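Side-chain contacts in Myo-inositol 2-dehydrogenase (Lactobacillus plantarum WCFS1, PDB 3CEA), which probably catalyses the NAD-dependent oxidation of myo-inositol at its 2-hydroxyl, giving scyllo-inosose: residues A[86-91]-A[96-101]; A[102-107]-A[124-129]; A[113-118]-A[317-322]. All coordinates share one frame; numbering follows the deposited sequence.

Interaction 1: residues A[86-91]-A[96-101]. With NAD (nicotinamide-adenine-dinucleotide), chain E.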
loop_
_atom_site.group_PDB
_atom_site.type_symbol
_atom_site.label_atom_id
_atom_site.label_comp_id
_atom_site.label_asym_id
_atom_site.label_seq_id
_atom_site.Cartn_x
_atom_site.Cartn_y
_atom_site.Cartn_z
ATOM N N GLU A 86 20.886 38.899 -13.104
ATOM C CA GLU A 86 22.115 39.693 -13.075
ATOM C C GLU A 86 23.381 38.840 -12.971
ATOM O O GLU A 86 24.433 39.221 -13.492
ATOM C CB GLU A 86 22.073 40.752 -11.962
ATOM C CG GLU A 86 21.779 40.216 -10.560
ATOM C CD GLU A 86 21.915 41.278 -9.481
ATOM O OE1 GLU A 86 22.988 41.920 -9.396
ATOM O OE2 GLU A 86 20.948 41.462 -8.710
HETATM N N MSE A 87 23.275 37.695 -12.299
HETATM C CA MSE A 87 24.398 36.767 -12.181
HETATM C C MSE A 87 24.631 36.014 -13.482
HETATM O O MSE A 87 25.777 35.805 -13.882
HETATM C CB MSE A 87 24.184 35.781 -11.032
HETATM C CG MSE A 87 24.434 36.379 -9.663
HETATM SE SE MSE A 87 23.938 35.183 -8.222
HETATM C CE MSE A 87 24.469 36.311 -6.719
ATOM N N THR A 88 23.539 35.617 -14.135
ATOM C CA THR A 88 23.607 34.922 -15.419
ATOM C C THR A 88 24.207 35.822 -16.498
ATOM O O THR A 88 25.127 35.411 -17.201
ATOM C CB THR A 88 22.225 34.388 -15.854
ATOM O OG1 THR A 88 21.711 33.523 -14.836
ATOM C CG2 THR A 88 22.322 33.606 -17.159
ATOM N N ILE A 89 23.700 37.049 -16.605
ATOM C CA ILE A 89 24.202 38.022 -17.582
ATOM C C ILE A 89 25.707 38.267 -17.410
ATOM O O ILE A 89 26.465 38.201 -18.381
ATOM C CB ILE A 89 23.405 39.359 -17.532
ATOM C CG1 ILE A 89 21.970 39.146 -18.034
ATOM C CG2 ILE A 89 24.095 40.445 -18.364
ATOM C CD1 ILE A 89 20.983 40.221 -17.601
ATOM N N TYR A 90 26.135 38.522 -16.174
ATOM C CA TYR A 90 27.546 38.787 -15.888
ATOM C C TYR A 90 28.447 37.604 -16.249
ATOM O O TYR A 90 29.516 37.788 -16.832
ATOM C CB TYR A 90 27.736 39.181 -14.420
ATOM C CG TYR A 90 29.013 39.948 -14.157
ATOM C CD1 TYR A 90 29.095 41.313 -14.434
ATOM C CD2 TYR A 90 30.138 39.312 -13.633
ATOM C CE1 TYR A 90 30.268 42.026 -14.198
ATOM C CE2 TYR A 90 31.318 40.016 -13.392
ATOM C CZ TYR A 90 31.374 41.373 -13.676
ATOM O OH TYR A 90 32.530 42.079 -13.443
ATOM N N ALA A 91 27.997 36.397 -15.909
ATOM C CA ALA A 91 28.743 35.167 -16.174
ATOM C C ALA A 91 28.760 34.793 -17.657
ATOM O O ALA A 91 29.785 34.334 -18.164
ATOM C CB ALA A 91 28.193 34.016 -15.334
ATOM N N LEU A 96 31.596 32.302 -19.612
ATOM C CA LEU A 96 31.312 31.120 -18.805
ATOM C C LEU A 96 30.071 30.366 -19.281
ATOM O O LEU A 96 29.137 30.958 -19.828
ATOM C CB LEU A 96 31.142 31.515 -17.331
ATOM C CG LEU A 96 32.352 31.656 -16.397
ATOM C CD1 LEU A 96 33.403 32.639 -16.907
ATOM C CD2 LEU A 96 31.876 32.071 -15.016
ATOM N N ASN A 97 30.084 29.051 -19.078
ATOM C CA ASN A 97 28.891 28.232 -19.228
ATOM C C ASN A 97 28.122 28.288 -17.917
ATOM O O ASN A 97 28.720 28.231 -16.842
ATOM C CB ASN A 97 29.264 26.791 -19.583
ATOM C CG ASN A 97 30.018 26.691 -20.897
ATOM O OD1 ASN A 97 29.418 26.685 -21.975
ATOM N ND2 ASN A 97 31.343 26.612 -20.815
ATOM N N VAL A 98 26.802 28.413 -18.005
ATOM C CA VAL A 98 25.988 28.694 -16.825
ATOM C C VAL A 98 24.937 27.622 -16.548
ATOM O O VAL A 98 24.125 27.286 -17.415
ATOM C CB VAL A 98 25.293 30.086 -16.924
ATOM C CG1 VAL A 98 24.420 30.347 -15.704
ATOM C CG2 VAL A 98 26.319 31.197 -17.083
ATOM N N PHE A 99 24.978 27.088 -15.330
ATOM C CA PHE A 99 23.874 26.319 -14.780
ATOM C C PHE A 99 23.192 27.183 -13.727
ATOM O O PHE A 99 23.753 27.439 -12.660
ATOM C CB PHE A 99 24.371 25.009 -14.165
ATOM C CG PHE A 99 23.270 24.124 -13.639
ATOM C CD1 PHE A 99 22.758 24.309 -12.354
ATOM C CD2 PHE A 99 22.754 23.097 -14.425
ATOM C CE1 PHE A 99 21.743 23.495 -11.862
ATOM C CE2 PHE A 99 21.740 22.273 -13.940
ATOM C CZ PHE A 99 21.232 22.474 -12.655
ATOM N N CYS A 100 21.986 27.643 -14.040
ATOM C CA CYS A 100 21.218 28.471 -13.119
ATOM C C CYS A 100 20.029 27.692 -12.577
ATOM O O CYS A 100 19.307 27.037 -13.334
ATOM C CB CYS A 100 20.742 29.748 -13.818
ATOM S SG CYS A 100 20.062 31.010 -12.718
ATOM N N GLU A 101 19.831 27.762 -11.264
ATOM C CA GLU A 101 18.675 27.136 -10.632
ATOM C C GLU A 101 17.368 27.808 -11.024
ATOM O O GLU A 101 17.354 28.961 -11.461
ATOM C CB GLU A 101 18.819 27.113 -9.104
ATOM C CG GLU A 101 19.449 25.835 -8.549
ATOM C CD GLU A 101 18.672 24.565 -8.900
ATOM O OE1 GLU A 101 17.476 24.651 -9.258
ATOM O OE2 GLU A 101 19.264 23.469 -8.804
HETATM P PA NAD E . 19.071 29.638 0.641
HETATM O O1A NAD E . 18.998 28.464 1.540
HETATM O O2A NAD E . 18.544 30.860 1.289
HETATM O O5B NAD E . 20.592 29.834 0.153
HETATM C C5B NAD E . 20.988 31.003 -0.537
HETATM C C4B NAD E . 22.512 31.093 -0.567
HETATM O O4B NAD E . 22.936 32.078 -1.495
HETATM C C3B NAD E . 23.092 31.476 0.784
HETATM O O3B NAD E . 24.162 30.604 1.053
HETATM C C2B NAD E . 23.595 32.895 0.606
HETATM O O2B NAD E . 24.779 33.144 1.331
HETATM C C1B NAD E . 23.834 32.991 -0.892
HETATM N N9A NAD E . 23.601 34.359 -1.395
HETATM C C8A NAD E . 22.481 35.130 -1.209
HETATM N N7A NAD E . 22.659 36.317 -1.833
HETATM C C5A NAD E . 23.881 36.315 -2.411
HETATM C C6A NAD E . 24.559 37.269 -3.162
HETATM N N6A NAD E . 23.901 38.326 -3.625
HETATM N N1A NAD E . 25.828 36.982 -3.636
HETATM C C2A NAD E . 26.417 35.758 -3.364
HETATM N N3A NAD E . 25.736 34.815 -2.615
HETATM C C4A NAD E . 24.487 35.089 -2.146
HETATM O O3 NAD E . 18.259 29.353 -0.721
HETATM P PN NAD E . 18.142 27.873 -1.349
HETATM O O1N NAD E . 19.451 27.187 -1.234
HETATM O O2N NAD E . 16.917 27.261 -0.795
HETATM O O5D NAD E . 17.837 28.131 -2.906
HETATM C C5D NAD E . 18.580 29.020 -3.707
HETATM C C4D NAD E . 17.994 28.979 -5.115
HETATM O O4D NAD E . 17.718 27.640 -5.489
HETATM C C3D NAD E . 16.692 29.760 -5.211
HETATM O O3D NAD E . 16.757 30.624 -6.322
HETATM C C2D NAD E . 15.622 28.704 -5.412
HETATM O O2D NAD E . 14.630 29.121 -6.317
HETATM C C1D NAD E . 16.385 27.500 -5.947
HETATM N N1N NAD E . 15.794 26.227 -5.487
HETATM C C2N NAD E . 15.500 25.260 -6.416
HETATM C C3N NAD E . 14.937 24.044 -6.018
HETATM C C7N NAD E . 14.771 22.914 -6.995
HETATM O O7N NAD E . 13.832 21.906 -6.698
HETATM N N7N NAD E . 15.503 22.883 -8.113
HETATM C C4N NAD E . 14.674 23.819 -4.668
HETATM C C5N NAD E . 14.974 24.806 -3.732
HETATM C C6N NAD E . 15.537 26.009 -4.155
#
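A91 sets its one methyl against two side chains of the segment 96-101. Its CB lies 3.8 Å from V98 CG2 and 4.2 Å from L96 CD2, so this methyl sits between a strand residue and the loop residue ahead of it. V98 uses its other branch one turn back along the helix: CG1, anti to the backbone N (chi1 178°), comes within 4.1 Å of T88 CG2, the two side chains crossing at a slant. The hydroxyl of T88 faces C100 with OG1 3.7 Å from SG, a packing contact; the same oxygen is hydrogen-bonded to H84 O in its own helix.

These apolar pairs close the second half of a beta-alpha-beta crossover, in which strand 74-77, helix 84-93 and strand 97-100 follow one another in the Rossmann sheet. The geometry agrees: the short axes of 86-91 and 97-100 run nearly antiparallel, at 167° and 8.8 Å apart. I77 and F126, on the neighbouring strands, extend the same apolar layer.

One backbone bond spans the turn, L96 N to A91 O at 3.1 Å, bent to 143° at the hydrogen.

Ligand contacts come from the ends nearest the cofactor. M87, present as selenomethionine, is extended beyond CG and brings CE to 3.4 Å from N1A of the NAD adenine. E101 accepts a bond from the carboxamide, its OE1 lying 2.9 Å from NAD N7N, while its OE2 is taken up by H23 NE2.

Interaction 2: residues A[102-107]-A[124-129]. With NAD (nicotinamide-adenine-dinucleotide), chain E.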
loop_
_atom_site.group_PDB
_atom_site.type_symbol
_atom_site.label_atom_id
_atom_site.label_comp_id
_atom_site.label_asym_id
_atom_site.label_seq_id
_atom_site.Cartn_x
_atom_site.Cartn_y
_atom_site.Cartn_z
ATOM N N LYS A 102 16.275 27.064 -10.876
ATOM C CA LYS A 102 14.937 27.569 -11.156
ATOM C C LYS A 102 14.479 28.478 -10.008
ATOM O O LYS A 102 14.932 28.310 -8.876
ATOM C CB LYS A 102 13.963 26.395 -11.361
ATOM C CG LYS A 102 13.647 25.582 -10.103
ATOM C CD LYS A 102 12.384 26.099 -9.430
ATOM C CE LYS A 102 12.466 26.003 -7.916
ATOM N NZ LYS A 102 11.182 26.378 -7.263
ATOM N N PRO A 103 13.612 29.467 -10.296
ATOM C CA PRO A 103 13.167 29.918 -11.616
ATOM C C PRO A 103 14.195 30.862 -12.236
ATOM O O PRO A 103 15.184 31.204 -11.583
ATOM C CB PRO A 103 11.863 30.675 -11.321
ATOM C CG PRO A 103 11.691 30.672 -9.821
ATOM C CD PRO A 103 12.978 30.238 -9.214
ATOM N N LEU A 104 13.963 31.275 -13.481
ATOM C CA LEU A 104 14.871 32.196 -14.173
ATOM C C LEU A 104 15.012 33.533 -13.443
ATOM O O LEU A 104 16.106 34.095 -13.367
ATOM C CB LEU A 104 14.430 32.419 -15.626
ATOM C CG LEU A 104 14.449 31.212 -16.572
ATOM C CD1 LEU A 104 13.850 31.576 -17.919
ATOM C CD2 LEU A 104 15.856 30.648 -16.750
ATOM N N GLY A 105 13.899 34.028 -12.907
ATOM C CA GLY A 105 13.867 35.289 -12.175
ATOM C C GLY A 105 12.461 35.597 -11.698
ATOM O O GLY A 105 11.634 34.693 -11.584
ATOM N N LEU A 106 12.194 36.872 -11.423
ATOM C CA LEU A 106 10.871 37.309 -10.965
ATOM C C LEU A 106 10.293 38.421 -11.831
ATOM O O LEU A 106 9.144 38.340 -12.265
ATOM C CB LEU A 106 10.912 37.745 -9.496
ATOM C CG LEU A 106 11.297 36.688 -8.457
ATOM C CD1 LEU A 106 11.304 37.299 -7.077
ATOM C CD2 LEU A 106 10.360 35.486 -8.512
ATOM N N ASP A 107 11.098 39.456 -12.071
ATOM C CA ASP A 107 10.721 40.570 -12.939
ATOM C C ASP A 107 10.821 40.152 -14.403
ATOM O O ASP A 107 11.851 39.635 -14.835
ATOM C CB ASP A 107 11.622 41.782 -12.661
ATOM C CG ASP A 107 11.299 42.983 -13.546
ATOM O OD1 ASP A 107 10.105 43.245 -13.817
ATOM O OD2 ASP A 107 12.253 43.678 -13.964
ATOM N N GLN A 124 28.044 29.073 -25.737
ATOM C CA GLN A 124 28.030 28.845 -24.294
ATOM C C GLN A 124 26.748 28.145 -23.875
ATOM O O GLN A 124 25.647 28.566 -24.243
ATOM C CB GLN A 124 28.179 30.166 -23.534
ATOM C CG GLN A 124 29.589 30.741 -23.557
ATOM C CD GLN A 124 29.621 32.227 -23.254
ATOM O OE1 GLN A 124 30.076 33.023 -24.073
ATOM N NE2 GLN A 124 29.134 32.608 -22.078
ATOM N N ILE A 125 26.901 27.076 -23.103
ATOM C CA ILE A 125 25.764 26.295 -22.632
ATOM C C ILE A 125 25.062 27.021 -21.487
ATOM O O ILE A 125 25.711 27.498 -20.553
ATOM C CB ILE A 125 26.197 24.867 -22.173
ATOM C CG1 ILE A 125 27.072 24.176 -23.235
ATOM C CG2 ILE A 125 24.984 24.012 -21.787
ATOM C CD1 ILE A 125 26.427 23.991 -24.610
ATOM N N PHE A 126 23.738 27.128 -21.589
ATOM C CA PHE A 126 22.908 27.528 -20.458
ATOM C C PHE A 126 21.921 26.419 -20.115
ATOM O O PHE A 126 21.295 25.840 -21.002
ATOM C CB PHE A 126 22.159 28.839 -20.724
ATOM C CG PHE A 126 21.212 29.222 -19.615
ATOM C CD1 PHE A 126 21.665 29.938 -18.511
ATOM C CD2 PHE A 126 19.873 28.842 -19.660
ATOM C CE1 PHE A 126 20.796 30.280 -17.474
ATOM C CE2 PHE A 126 18.999 29.178 -18.627
ATOM C CZ PHE A 126 19.463 29.899 -17.535
ATOM N N GLN A 127 21.774 26.146 -18.821
ATOM C CA GLN A 127 20.888 25.088 -18.356
ATOM C C GLN A 127 20.123 25.492 -17.098
ATOM O O GLN A 127 20.716 25.988 -16.136
ATOM C CB GLN A 127 21.690 23.809 -18.111
ATOM C CG GLN A 127 20.852 22.556 -17.934
ATOM C CD GLN A 127 21.652 21.289 -18.140
ATOM O OE1 GLN A 127 22.387 21.154 -19.120
ATOM N NE2 GLN A 127 21.509 20.344 -17.215
ATOM N N SER A 128 18.806 25.275 -17.132
ATOM C CA SER A 128 17.930 25.543 -15.992
ATOM C C SER A 128 17.940 24.366 -15.010
ATOM O O SER A 128 18.651 23.377 -15.220
ATOM C CB SER A 128 16.504 25.848 -16.467
ATOM O OG SER A 128 15.877 24.693 -17.003
ATOM N N GLY A 129 17.151 24.467 -13.940
ATOM C CA GLY A 129 17.130 23.432 -12.909
ATOM C C GLY A 129 15.831 22.675 -12.684
ATOM O O GLY A 129 15.441 22.443 -11.538
HETATM P PA NAD E . 19.071 29.638 0.641
HETATM O O1A NAD E . 18.998 28.464 1.540
HETATM O O2A NAD E . 18.544 30.860 1.289
HETATM O O5B NAD E . 20.592 29.834 0.153
HETATM C C5B NAD E . 20.988 31.003 -0.537
HETATM C C4B NAD E . 22.512 31.093 -0.567
HETATM O O4B NAD E . 22.936 32.078 -1.495
HETATM C C3B NAD E . 23.092 31.476 0.784
HETATM O O3B NAD E . 24.162 30.604 1.053
HETATM C C2B NAD E . 23.595 32.895 0.606
HETATM O O2B NAD E . 24.779 33.144 1.331
HETATM C C1B NAD E . 23.834 32.991 -0.892
HETATM N N9A NAD E . 23.601 34.359 -1.395
HETATM C C8A NAD E . 22.481 35.130 -1.209
HETATM N N7A NAD E . 22.659 36.317 -1.833
HETATM C C5A NAD E . 23.881 36.315 -2.411
HETATM C C6A NAD E . 24.559 37.269 -3.162
HETATM N N6A NAD E . 23.901 38.326 -3.625
HETATM N N1A NAD E . 25.828 36.982 -3.636
HETATM C C2A NAD E . 26.417 35.758 -3.364
HETATM N N3A NAD E . 25.736 34.815 -2.615
HETATM C C4A NAD E . 24.487 35.089 -2.146
HETATM O O3 NAD E . 18.259 29.353 -0.721
HETATM P PN NAD E . 18.142 27.873 -1.349
HETATM O O1N NAD E . 19.451 27.187 -1.234
HETATM O O2N NAD E . 16.917 27.261 -0.795
HETATM O O5D NAD E . 17.837 28.131 -2.906
HETATM C C5D NAD E . 18.580 29.020 -3.707
HETATM C C4D NAD E . 17.994 28.979 -5.115
HETATM O O4D NAD E . 17.718 27.640 -5.489
HETATM C C3D NAD E . 16.692 29.760 -5.211
HETATM O O3D NAD E . 16.757 30.624 -6.322
HETATM C C2D NAD E . 15.622 28.704 -5.412
HETATM O O2D NAD E . 14.630 29.121 -6.317
HETATM C C1D NAD E . 16.385 27.500 -5.947
HETATM N N1N NAD E . 15.794 26.227 -5.487
HETATM C C2N NAD E . 15.500 25.260 -6.416
HETATM C C3N NAD E . 14.937 24.044 -6.018
HETATM C C7N NAD E . 14.771 22.914 -6.995
HETATM O O7N NAD E . 13.832 21.906 -6.698
HETATM N N7N NAD E . 15.503 22.883 -8.113
HETATM C C4N NAD E . 14.674 23.819 -4.668
HETATM C C5N NAD E . 14.974 24.806 -3.732
HETATM C C6N NAD E . 15.537 26.009 -4.155
#
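L104 meets F126 at the rim of its ring: CD2 sits 3.8 Å from CZ and 3.9 Å from CE2, near the ring plane, so one methyl touches the edge. The phenyl arrives there because its CG is anti to the backbone N (chi1 176°), which sends the ring from strand 126-127 toward the loop. M114 of helix 108-119 and V319 of helix 319-338 touch both side chains, making this pair part of a buried apolar cluster.

The second contact sets an aliphatic carbon against a carbonyl oxygen. K102 CG passes 3.9 Å from G129 O, where the two backbones are at their nearest, 5.0 Å between the CA atoms.

The lysine chain bends at chi2 and again at chi3, and this carries CE above one face of the nicotinamide, by its C2N-C3N edge, 3.5 Å from NAD C2N. Its NZ has a long, weak ion pair with D185. Cutting this side chain back to an alanine is likely to leave that side of the nicotinamide without its methylene cover and to cost D185 its weak ionic mate.

Polar contact with the cofactor is made by the backbone: the ribose hydroxyl O2D of NAD donates to K102 O at 2.7 Å. P103, joined to K102 through a cis peptide bond, brings CD to 3.5 Å from that same O2D. The run E101-K102-P103 matches the EKP motif of the Gfo/Idh/MocA oxidoreductases, here lining the nicotinamide-ribose end of the NAD pocket.

Interaction 3: residues A[113-118]-A[317-322]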
loop_
_atom_site.group_PDB
_atom_site.type_symbol
_atom_site.label_atom_id
_atom_site.label_comp_id
_atom_site.label_asym_id
_atom_site.label_seq_id
_atom_site.Cartn_x
_atom_site.Cartn_y
_atom_site.Cartn_z
ATOM N N GLU A 113 15.885 40.443 -20.684
ATOM C CA GLU A 113 17.266 40.844 -20.948
ATOM C C GLU A 113 18.210 39.659 -20.776
ATOM O O GLU A 113 19.120 39.456 -21.584
ATOM C CB GLU A 113 17.680 41.994 -20.026
HETATM N N MSE A 114 17.970 38.882 -19.723
HETATM C CA MSE A 114 18.718 37.661 -19.433
HETATM C C MSE A 114 18.620 36.661 -20.590
HETATM O O MSE A 114 19.636 36.130 -21.041
HETATM C CB MSE A 114 18.207 37.045 -18.126
HETATM C CG MSE A 114 18.830 35.719 -17.738
HETATM SE SE MSE A 114 17.747 34.846 -16.378
HETATM C CE MSE A 114 18.683 33.170 -16.271
ATOM N N ALA A 115 17.398 36.426 -21.067
ATOM C CA ALA A 115 17.148 35.521 -22.191
ATOM C C ALA A 115 17.872 35.970 -23.459
ATOM O O ALA A 115 18.417 35.143 -24.193
ATOM C CB ALA A 115 15.656 35.392 -22.449
ATOM N N LYS A 116 17.877 37.282 -23.699
ATOM C CA LYS A 116 18.549 37.875 -24.857
ATOM C C LYS A 116 20.070 37.709 -24.792
ATOM O O LYS A 116 20.715 37.454 -25.811
ATOM C CB LYS A 116 18.179 39.356 -24.996
ATOM N N VAL A 117 20.627 37.850 -23.590
ATOM C CA VAL A 117 22.064 37.674 -23.353
ATOM C C VAL A 117 22.492 36.218 -23.594
ATOM O O VAL A 117 23.559 35.964 -24.163
ATOM C CB VAL A 117 22.471 38.172 -21.930
ATOM C CG1 VAL A 117 23.891 37.753 -21.569
ATOM C CG2 VAL A 117 22.342 39.687 -21.836
ATOM N N ILE A 118 21.647 35.277 -23.174
ATOM C CA ILE A 118 21.881 33.844 -23.384
ATOM C C ILE A 118 21.854 33.490 -24.874
ATOM O O ILE A 118 22.680 32.706 -25.346
ATOM C CB ILE A 118 20.862 32.969 -22.599
ATOM C CG1 ILE A 118 21.010 33.186 -21.087
ATOM C CG2 ILE A 118 21.047 31.489 -22.929
ATOM C CD1 ILE A 118 19.790 32.776 -20.269
ATOM N N VAL A 317 15.601 21.130 -22.157
ATOM C CA VAL A 317 14.833 22.207 -21.538
ATOM C C VAL A 317 15.471 23.555 -21.869
ATOM O O VAL A 317 16.555 23.887 -21.375
ATOM C CB VAL A 317 14.703 22.014 -20.007
ATOM C CG1 VAL A 317 13.924 23.167 -19.374
ATOM C CG2 VAL A 317 14.034 20.685 -19.699
ATOM N N THR A 318 14.784 24.312 -22.723
ATOM C CA THR A 318 15.270 25.599 -23.218
ATOM C C THR A 318 14.952 26.739 -22.247
ATOM O O THR A 318 14.300 26.532 -21.221
ATOM C CB THR A 318 14.667 25.933 -24.606
ATOM O OG1 THR A 318 13.255 26.150 -24.482
ATOM C CG2 THR A 318 14.921 24.807 -25.609
ATOM N N VAL A 319 15.426 27.938 -22.584
ATOM C CA VAL A 319 15.115 29.158 -21.837
ATOM C C VAL A 319 13.619 29.448 -21.949
ATOM O O VAL A 319 12.978 29.855 -20.973
ATOM C CB VAL A 319 15.932 30.368 -22.363
ATOM C CG1 VAL A 319 15.747 31.592 -21.463
ATOM C CG2 VAL A 319 17.409 30.012 -22.470
ATOM N N ASP A 320 13.078 29.216 -23.146
ATOM C CA ASP A 320 11.656 29.395 -23.445
ATOM C C ASP A 320 10.749 28.572 -22.522
ATOM O O ASP A 320 9.675 29.035 -22.129
ATOM C CB ASP A 320 11.383 29.043 -24.912
ATOM C CG ASP A 320 9.951 29.328 -25.331
ATOM O OD1 ASP A 320 9.529 30.508 -25.280
ATOM O OD2 ASP A 320 9.250 28.369 -25.720
ATOM N N ASP A 321 11.189 27.360 -22.185
ATOM C CA ASP A 321 10.480 26.501 -21.236
ATOM C C ASP A 321 10.425 27.120 -19.840
ATOM O O ASP A 321 9.420 26.991 -19.135
ATOM C CB ASP A 321 11.134 25.117 -21.171
ATOM C CG ASP A 321 10.866 24.281 -22.409
ATOM O OD1 ASP A 321 9.706 24.239 -22.867
ATOM O OD2 ASP A 321 11.816 23.651 -22.920
ATOM N N GLY A 322 11.508 27.789 -19.451
ATOM C CA GLY A 322 11.598 28.451 -18.154
ATOM C C GLY A 322 10.751 29.708 -18.071
ATOM O O GLY A 322 10.149 29.988 -17.030
#
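V319 fits its two methyls onto successive turns of helix 108-119. With chi1 at -172°, CG1 swings opposite the backbone N and lies 3.9 Å from A115 CB, and CG2 lies 4.0 Å from I118 CG2. The I118 and V319 side chains approach tip to tip, so these two meet end on. The evidence for a small contact is direct: three residues take part, and the buried surface totals 121 Å² over both sides. A115 and V319 are only partly buried, whereas I118 is buried.

In the fold, this joins helix 108-119, which covers a face of the Rossmann sheet, to the start of helix 319-338, some 200 residues further along the chain. Both elements also rest on strand 126-127: M114, I118 and V319 all touch F126, so the valine is placed between a helix and the strand that is outermost in this chain's sheet. V317, just ahead, packs on S128 and F130.

V319 is presented from a helix start built as a capping box. T318 is the N-cap residue, and its OG1 accepts a weak bond from D321 N at 3.3 Å. In return T318 N donates to D321 OD2 at 3.0 Å, with 156° at the hydrogen, meeting that oxygen on its anti side and 19° out of the carboxylate plane. The two reciprocal bonds tie the first turn together. D321 OD1 meanwhile forms a salt bridge with R195 of helix 182-198, which probably limits rotation of the carboxylate.

Interactions 1 and 2 share the Rossmann sheet through neighbouring strands 97-100 and 126-127; their centres are about 8 Å apart, and N97 OD1 to I125 N, at 2.8 Å, is a probable hydrogen bond between them. Both also reach NAD, interaction 1 at the adenine and the carboxamide, interaction 2 at the nicotinamide and its ribose. Interaction 3 is about 7 Å, centre to centre, from interaction 2 and about 11 Å from interaction 1. M114, a selenomethionine, bridges all three: its CE is 3.4 Å from T88 OG1 and 3.6 Å from F126 CZ. With V319 also touching F126, the packing is consistent with one largely apolar layer from helix 84-93 to helix 319-338.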